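Local coordinates for uncharacterized protein PF1083 (Pyrococcus furiosus, PDB 3NRN) that binds adenosine monophosphate and is probably a flavin-dependent oxidoreductase of the amine oxidase family, at residues 330-333 with 334-338; 297-300 with 301-304. All coordinates share one frame; numbering follows the deposited sequence.

Interaction 1 of 2, residues 330-333 with 334-338; sequences IEKG and WEELL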
loop_
_atom_site.group_PDB
_atom_site.type_symbol
_atom_site.label_atom_id
_atom_site.label_comp_id
_atom_site.label_asym_id
_atom_site.label_seq_id
_atom_site.Cartn_x
_atom_site.Cartn_y
_atom_site.Cartn_z
ATOM N N ILE A 330 -18.750 10.223 -3.683
ATOM C CA ILE A 330 -17.888 11.281 -4.192
ATOM C C ILE A 330 -18.452 12.636 -3.778
ATOM O O ILE A 330 -17.714 13.506 -3.319
ATOM C CB ILE A 330 -17.763 11.228 -5.728
ATOM C CG1 ILE A 330 -16.939 9.997 -6.139
ATOM C CG2 ILE A 330 -17.100 12.503 -6.242
ATOM C CD1 ILE A 330 -16.768 9.828 -7.646
ATOM N N GLU A 331 -19.763 12.798 -3.941
ATOM C CA GLU A 331 -20.454 14.030 -3.573
ATOM C C GLU A 331 -20.298 14.331 -2.083
ATOM O O GLU A 331 -20.068 15.473 -1.694
ATOM C CB GLU A 331 -21.946 13.924 -3.904
ATOM C CG GLU A 331 -22.315 14.296 -5.325
ATOM C CD GLU A 331 -23.795 14.102 -5.605
ATOM O OE1 GLU A 331 -24.616 14.526 -4.764
ATOM O OE2 GLU A 331 -24.138 13.531 -6.665
ATOM N N LYS A 332 -20.443 13.304 -1.254
ATOM C CA LYS A 332 -20.313 13.474 0.186
ATOM C C LYS A 332 -18.858 13.778 0.503
ATOM O O LYS A 332 -18.560 14.487 1.466
ATOM C CB LYS A 332 -20.746 12.201 0.917
ATOM C CG LYS A 332 -20.834 12.336 2.431
ATOM C CD LYS A 332 -21.899 13.349 2.829
ATOM C CE LYS A 332 -22.032 13.458 4.341
ATOM N NZ LYS A 332 -23.053 14.474 4.737
ATOM N N GLY A 333 -17.958 13.240 -0.321
ATOM C CA GLY A 333 -16.539 13.458 -0.115
ATOM C C GLY A 333 -16.154 14.908 -0.326
ATOM O O GLY A 333 -15.471 15.502 0.506
ATOM N N TRP A 334 -16.588 15.483 -1.441
ATOM C CA TRP A 334 -16.276 16.879 -1.729
ATOM C C TRP A 334 -16.985 17.803 -0.726
ATOM O O TRP A 334 -16.488 18.881 -0.399
ATOM C CB TRP A 334 -16.692 17.231 -3.160
ATOM C CG TRP A 334 -15.904 16.522 -4.239
ATOM C CD1 TRP A 334 -16.414 15.764 -5.252
ATOM C CD2 TRP A 334 -14.481 16.578 -4.458
ATOM N NE1 TRP A 334 -15.407 15.350 -6.090
ATOM C CE2 TRP A 334 -14.211 15.836 -5.627
ATOM C CE3 TRP A 334 -13.415 17.186 -3.781
ATOM C CZ2 TRP A 334 -12.913 15.682 -6.140
ATOM C CZ3 TRP A 334 -12.122 17.036 -4.290
ATOM C CH2 TRP A 334 -11.886 16.287 -5.461
ATOM N N GLU A 335 -18.144 17.372 -0.242
ATOM C CA GLU A 335 -18.902 18.154 0.730
ATOM C C GLU A 335 -18.108 18.313 2.030
ATOM O O GLU A 335 -17.994 19.415 2.568
ATOM C CB GLU A 335 -20.239 17.472 1.038
ATOM C CG GLU A 335 -21.004 18.119 2.188
ATOM C CD GLU A 335 -21.966 17.160 2.872
ATOM O OE1 GLU A 335 -22.984 16.779 2.253
ATOM O OE2 GLU A 335 -21.695 16.781 4.032
ATOM N N GLU A 336 -17.570 17.208 2.538
ATOM C CA GLU A 336 -16.800 17.242 3.779
ATOM C C GLU A 336 -15.526 18.058 3.603
ATOM O O GLU A 336 -15.103 18.763 4.520
ATOM C CB GLU A 336 -16.452 15.820 4.230
ATOM C CG GLU A 336 -17.667 14.926 4.437
ATOM C CD GLU A 336 -17.301 13.509 4.827
ATOM O OE1 GLU A 336 -16.360 12.950 4.226
ATOM O OE2 GLU A 336 -17.959 12.945 5.725
ATOM N N LEU A 337 -14.920 17.964 2.423
ATOM C CA LEU A 337 -13.699 18.704 2.138
ATOM C C LEU A 337 -13.985 20.197 2.005
ATOM O O LEU A 337 -13.144 21.027 2.342
ATOM C CB LEU A 337 -13.034 18.169 0.863
ATOM C CG LEU A 337 -12.356 16.796 1.000
ATOM C CD1 LEU A 337 -11.796 16.339 -0.346
ATOM C CD2 LEU A 337 -11.238 16.890 2.028
ATOM N N LEU A 338 -15.171 20.538 1.515
ATOM C CA LEU A 338 -15.543 21.943 1.376
ATOM C C LEU A 338 -15.674 22.543 2.778
ATOM O O LEU A 338 -15.241 23.668 3.033
ATOM C CB LEU A 338 -16.871 22.070 0.619
ATOM C CG LEU A 338 -17.386 23.471 0.263
ATOM C CD1 LEU A 338 -18.497 23.361 -0.783
ATOM C CD2 LEU A 338 -17.896 24.177 1.516
#
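The indole of W334 meets I330 one helical turn back at its five-membered ring: methyl CG2 of I330 lies 3.3 Å from NE1 and 3.5 Å from CD1 of W334, and the two side chains run side by side in the same direction. The approach to the ring by the I330 carbonyl is oblique, its O 3.2 Å from CD1 of W334. The indole also makes an edge-to-face contact with F272 and packs on L274, P346 and A349. A second flat group, the carboxylate of E335, receives NZ of K332 on the syn side of OE2, 17° out of its plane; this salt bridge is 2.8 Å long. K332 reaches it through a bend at chi2 (63°), which turns a chain that starts away from E335 round toward it. All of this lies on helix 326-340, where i to i+4 backbone bonds such as W334 N to I330 O (3.0 Å, N-H...O angle 161°) set the spacing of the side chains. One side of the helix rests on strands 269-277 and 345-351 at one end of a mixed sheet, so the bulky apolar I330, W334 and L337 suit that side, whereas the charged K332 and E335 occupy a more exposed one. E336 is buried, and two main-chain N-H groups probably offset its charge: OE2 accepts a hydrogen bond from the backbone N of M293 and OE1 one from I294. With CG anti to its carbonyl carbon and the chain extended beyond, E336 passes close to the K332 carbonyl, CG to O 3.1 Å, on its way to these amides.

Interaction 2 of 2, residues 297-300 with 301-304; sequences FNEP and SALD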
loop_
_atom_site.group_PDB
_atom_site.type_symbol
_atom_site.label_atom_id
_atom_site.label_comp_id
_atom_site.label_asym_id
_atom_site.label_seq_id
_atom_site.Cartn_x
_atom_site.Cartn_y
_atom_site.Cartn_z
ATOM N N PHE A 297 -6.629 12.425 5.602
ATOM C CA PHE A 297 -6.019 13.105 4.471
ATOM C C PHE A 297 -4.600 13.543 4.793
ATOM O O PHE A 297 -4.212 13.610 5.958
ATOM C CB PHE A 297 -6.875 14.309 4.043
ATOM C CG PHE A 297 -7.019 15.378 5.100
ATOM C CD1 PHE A 297 -6.030 16.342 5.281
ATOM C CD2 PHE A 297 -8.156 15.425 5.906
ATOM C CE1 PHE A 297 -6.169 17.340 6.243
ATOM C CE2 PHE A 297 -8.306 16.419 6.875
ATOM C CZ PHE A 297 -7.307 17.380 7.043
ATOM N N ASN A 298 -3.826 13.813 3.746
ATOM C CA ASN A 298 -2.450 14.257 3.901
ATOM C C ASN A 298 -2.201 15.437 2.964
ATOM O O ASN A 298 -3.107 15.868 2.244
ATOM C CB ASN A 298 -1.475 13.102 3.602
ATOM C CG ASN A 298 -1.257 12.868 2.107
ATOM O OD1 ASN A 298 -2.124 13.148 1.286
ATOM N ND2 ASN A 298 -0.090 12.334 1.759
ATOM N N GLU A 299 -0.977 15.952 2.983
ATOM C CA GLU A 299 -0.590 17.089 2.150
ATOM C C GLU A 299 0.806 16.805 1.592
ATOM O O GLU A 299 1.804 17.346 2.066
ATOM C CB GLU A 299 -0.592 18.357 3.010
ATOM C CG GLU A 299 -0.204 19.635 2.297
ATOM C CD GLU A 299 -0.464 20.861 3.157
ATOM O OE1 GLU A 299 -1.509 21.519 2.970
ATOM O OE2 GLU A 299 0.370 21.156 4.035
ATOM N N PRO A 300 0.884 15.956 0.555
ATOM C CA PRO A 300 2.142 15.562 -0.092
ATOM C C PRO A 300 3.096 16.682 -0.505
ATOM O O PRO A 300 4.313 16.502 -0.458
ATOM C CB PRO A 300 1.672 14.707 -1.274
ATOM C CG PRO A 300 0.333 15.279 -1.599
ATOM C CD PRO A 300 -0.276 15.511 -0.238
ATOM N N SER A 301 2.553 17.832 -0.895
ATOM C CA SER A 301 3.386 18.959 -1.309
ATOM C C SER A 301 4.067 19.631 -0.116
ATOM O O SER A 301 4.874 20.543 -0.285
ATOM C CB SER A 301 2.540 19.993 -2.056
ATOM O OG SER A 301 1.548 20.535 -1.203
ATOM N N ALA A 302 3.738 19.178 1.087
ATOM C CA ALA A 302 4.334 19.734 2.295
ATOM C C ALA A 302 5.820 19.394 2.346
ATOM O O ALA A 302 6.556 19.949 3.160
ATOM C CB ALA A 302 3.629 19.190 3.529
ATOM N N LEU A 303 6.248 18.470 1.487
ATOM C CA LEU A 303 7.656 18.073 1.415
ATOM C C LEU A 303 8.212 18.512 0.068
ATOM O O LEU A 303 9.206 19.233 -0.005
ATOM C CB LEU A 303 7.822 16.551 1.563
ATOM C CG LEU A 303 9.230 16.002 1.255
ATOM C CD1 LEU A 303 10.245 16.618 2.204
ATOM C CD2 LEU A 303 9.255 14.485 1.381
ATOM N N ASP A 304 7.566 18.066 -1.001
ATOM C CA ASP A 304 7.991 18.423 -2.343
ATOM C C ASP A 304 6.964 19.385 -2.930
ATOM O O ASP A 304 5.876 18.974 -3.325
ATOM C CB ASP A 304 8.090 17.171 -3.212
ATOM C CG ASP A 304 8.633 17.466 -4.593
ATOM O OD1 ASP A 304 8.668 18.657 -4.982
ATOM O OD2 ASP A 304 9.016 16.504 -5.293
HETATM O O HOH W 1 6.411 14.841 -0.781
#
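In E299, CG stands anti to the backbone N (chi1 180°) and the chain runs on extended, which brings its carboxylate beside the methyl of A302, OE2 to CB 3.8 Å. S301 is turned differently: OG sits between its backbone N and carbonyl carbon (chi1 63°), 4.0 Å from CG of E299, and bonds to the backbone N of L314. The E299 carboxylate, itself buried, is gripped by loop amides, OE1 by R281 and OE2 by I282 and G283; a glutamate suits this place because both oxygens find N-H donors. The chain here leaves strand 296-298 and curls into a short 3-10 turn before strand 312-320. P300 suits the start of this turn, since its ring favours the phi needed (-50°) and the turn requires no N-H from it. The turn is closed by A302 N on the O of E299, 2.8 Å long. A weak bond of 3.4 Å from L303 N to the O of P300 follows. The same P300 oxygen accepts a 2.7 Å hydrogen bond from a water, which in turn weakly accepts the backbone N-H of D304.

Both contacts are local and border the same mixed sheet, but they serve it differently. Interaction 2 is a buried turn at the start of the loop between neighbouring strands 296-298 and 312-320, and relies on backbone bonds, a water and a carboxylate held by main-chain amides. Interaction 1 is a regular helix turn packed across strands 269-277 and 345-351; being only partly buried, it divides its chemistry between an aromatic and aliphatic side against the sheet and a salt bridge on its more exposed side. Each nevertheless contains a buried glutamate, E336 and E299, bonded to backbone N-H groups of other segments. Their centres lie 20 Å apart and their nearest atoms about 5 Å, without touching.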